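Local coordinates for NAD-dependent aldehyde dehydrogenase (PDB 3U4J), which probably oxidises aldehydes to carboxylic acids with NAD or NADP as the electron acceptor, as a member of the aldehyde dehydrogenase family, at residues V165-P170 with S179-W184. Sequence-based numbering, arbitrary orientation.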
loop_
_atom_site.group_PDB
_atom_site.type_symbol
_atom_site.label_atom_id
_atom_site.label_comp_id
_atom_site.label_asym_id
_atom_site.label_seq_id
_atom_site.Cartn_x
_atom_site.Cartn_y
_atom_site.Cartn_z
ATOM N N VAL A 165 15.657 8.150 -19.329
ATOM C CA VAL A 165 16.362 7.031 -18.776
ATOM C C VAL A 165 17.209 6.358 -19.851
ATOM O O VAL A 165 16.689 5.909 -20.877
ATOM C CB VAL A 165 15.356 5.974 -18.243
ATOM C CG1 VAL A 165 16.113 4.815 -17.570
ATOM C CG2 VAL A 165 14.391 6.605 -17.248
ATOM N N GLY A 166 18.502 6.238 -19.601
ATOM C CA GLY A 166 19.347 5.385 -20.447
ATOM C C GLY A 166 19.357 3.951 -19.946
ATOM O O GLY A 166 19.705 3.700 -18.797
ATOM N N ILE A 167 19.003 3.011 -20.816
ATOM C CA ILE A 167 18.913 1.603 -20.453
ATOM C C ILE A 167 19.951 0.780 -21.224
ATOM O O ILE A 167 19.896 0.704 -22.433
ATOM C CB ILE A 167 17.485 1.067 -20.725
ATOM C CG1 ILE A 167 16.449 1.927 -19.973
ATOM C CG2 ILE A 167 17.378 -0.431 -20.352
ATOM C CD1 ILE A 167 14.978 1.547 -20.282
ATOM N N ILE A 168 20.893 0.175 -20.513
ATOM C CA ILE A 168 21.995 -0.597 -21.117
ATOM C C ILE A 168 21.793 -2.045 -20.754
ATOM O O ILE A 168 21.676 -2.386 -19.561
ATOM C CB ILE A 168 23.382 -0.111 -20.627
ATOM C CG1 ILE A 168 23.523 1.386 -20.906
ATOM C CG2 ILE A 168 24.538 -0.946 -21.275
ATOM C CD1 ILE A 168 24.671 2.088 -20.129
ATOM N N THR A 169 21.716 -2.900 -21.768
ATOM C CA THR A 169 21.346 -4.299 -21.553
ATOM C C THR A 169 22.440 -5.269 -22.019
ATOM O O THR A 169 23.230 -4.920 -22.903
ATOM C CB THR A 169 19.994 -4.620 -22.202
ATOM O OG1 THR A 169 20.108 -4.553 -23.637
ATOM C CG2 THR A 169 18.935 -3.631 -21.692
ATOM N N PRO A 170 22.520 -6.467 -21.405
ATOM C CA PRO A 170 23.602 -7.428 -21.701
ATOM C C PRO A 170 23.255 -8.411 -22.800
ATOM O O PRO A 170 22.109 -8.437 -23.277
ATOM C CB PRO A 170 23.761 -8.185 -20.383
ATOM C CG PRO A 170 22.372 -8.272 -19.874
ATOM C CD PRO A 170 21.671 -6.953 -20.298
ATOM N N SER A 179 12.586 -6.015 -21.746
ATOM C CA SER A 179 11.205 -6.167 -21.340
ATOM C C SER A 179 10.984 -6.071 -19.818
ATOM O O SER A 179 9.862 -5.811 -19.381
ATOM C CB SER A 179 10.630 -7.475 -21.891
ATOM O OG SER A 179 10.550 -7.432 -23.304
ATOM N N GLU A 180 12.037 -6.279 -19.020
ATOM C CA GLU A 180 11.977 -6.028 -17.557
ATOM C C GLU A 180 12.253 -4.562 -17.201
ATOM O O GLU A 180 12.114 -4.174 -16.052
ATOM C CB GLU A 180 13.028 -6.846 -16.794
ATOM C CG GLU A 180 12.934 -8.346 -16.846
ATOM C CD GLU A 180 14.128 -9.006 -16.115
ATOM O OE1 GLU A 180 15.134 -8.309 -15.783
ATOM O OE2 GLU A 180 14.064 -10.234 -15.892
ATOM N N ARG A 181 12.704 -3.762 -18.159
ATOM C CA ARG A 181 13.117 -2.364 -17.861
ATOM C C ARG A 181 12.252 -1.349 -18.606
ATOM O O ARG A 181 11.645 -0.490 -17.984
ATOM C CB ARG A 181 14.583 -2.114 -18.250
ATOM C CG ARG A 181 15.599 -3.062 -17.576
ATOM C CD ARG A 181 15.807 -2.775 -16.076
ATOM N NE ARG A 181 16.861 -3.671 -15.595
ATOM C CZ ARG A 181 16.691 -4.954 -15.302
ATOM N NH1 ARG A 181 15.480 -5.507 -15.333
ATOM N NH2 ARG A 181 17.742 -5.694 -14.969
ATOM N N VAL A 182 12.231 -1.434 -19.934
ATOM C CA VAL A 182 11.517 -0.452 -20.757
ATOM C C VAL A 182 10.046 -0.254 -20.332
ATOM O O VAL A 182 9.620 0.877 -20.135
ATOM C CB VAL A 182 11.652 -0.749 -22.288
ATOM C CG1 VAL A 182 10.729 0.160 -23.143
ATOM C CG2 VAL A 182 13.129 -0.622 -22.749
ATOM N N PRO A 183 9.269 -1.350 -20.173
ATOM C CA PRO A 183 7.831 -1.114 -19.877
ATOM C C PRO A 183 7.591 -0.419 -18.533
ATOM O O PRO A 183 6.679 0.386 -18.420
ATOM C CB PRO A 183 7.227 -2.546 -19.854
ATOM C CG PRO A 183 8.182 -3.408 -20.604
ATOM C CD PRO A 183 9.560 -2.784 -20.360
ATOM N N TRP A 184 8.415 -0.711 -17.528
ATOM C CA TRP A 184 8.301 -0.069 -16.246
ATOM C C TRP A 184 8.665 1.412 -16.312
ATOM O O TRP A 184 8.019 2.260 -15.662
ATOM C CB TRP A 184 9.142 -0.803 -15.198
ATOM C CG TRP A 184 8.382 -1.992 -14.585
ATOM C CD1 TRP A 184 7.752 -2.013 -13.372
ATOM C CD2 TRP A 184 8.162 -3.292 -15.178
ATOM N NE1 TRP A 184 7.147 -3.240 -13.180
ATOM C CE2 TRP A 184 7.387 -4.045 -14.260
ATOM C CE3 TRP A 184 8.560 -3.897 -16.384
ATOM C CZ2 TRP A 184 7.007 -5.387 -14.496
ATOM C CZ3 TRP A 184 8.160 -5.235 -16.649
ATOM C CH2 TRP A 184 7.384 -5.964 -15.697
#
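Ile167, near the end of strand 153-168, faces Arg181 and Val182 of helix 174-187 across a backbone gap that narrows to 7.5 Å between the CA atoms of Ile167 and Arg181, a spacing bridged by side chains. The CB of Ile167 is directed at the helix, and its two branches part there to meet different residues. With Ile167 CG2 anti to the backbone N (chi1 -56°), this methyl meets Arg181 CB at 3.9 Å. The extended other branch brings Ile167 CD1 to 3.8 Å from Val182 CG2, and the two side chains lie roughly perpendicular where they meet. A beta-branched isoleucine suits this inward strand position, because one residue offers a short and a long apolar arm to the helix; Val182, compact and branched at CB, puts one apolar methyl, CG2, against the longer arm.

Arginine serves here through its aliphatic base. Its CB packs on Ile167, but the chain bends at chi2 (-72°) and leads the guanidinium away from the strand. Arg181 NH1 then lies 2.9 Å from Glu180 OE1 in a salt bridge, approaching the anti side of the carboxylate with an N-H...O angle of 147°. Arg181 NH2 bonds to Thr247 OG1. Glu180 and Thr247 thus both hold the guanidinium of this buried residue, and its charge is probably balanced in part by Glu180.

Ile167 also touches Val192 and Leu194 of strand 191-195, the parallel neighbour to which its backbone is hydrogen-bonded. The contact is thus apolar helix-on-sheet packing inside the beta-alpha-beta unit formed by strand 153-168, helix 174-187 and strand 191-195, a crossover of the Rossmann-like kind found in the cofactor-binding domain of aldehyde dehydrogenases.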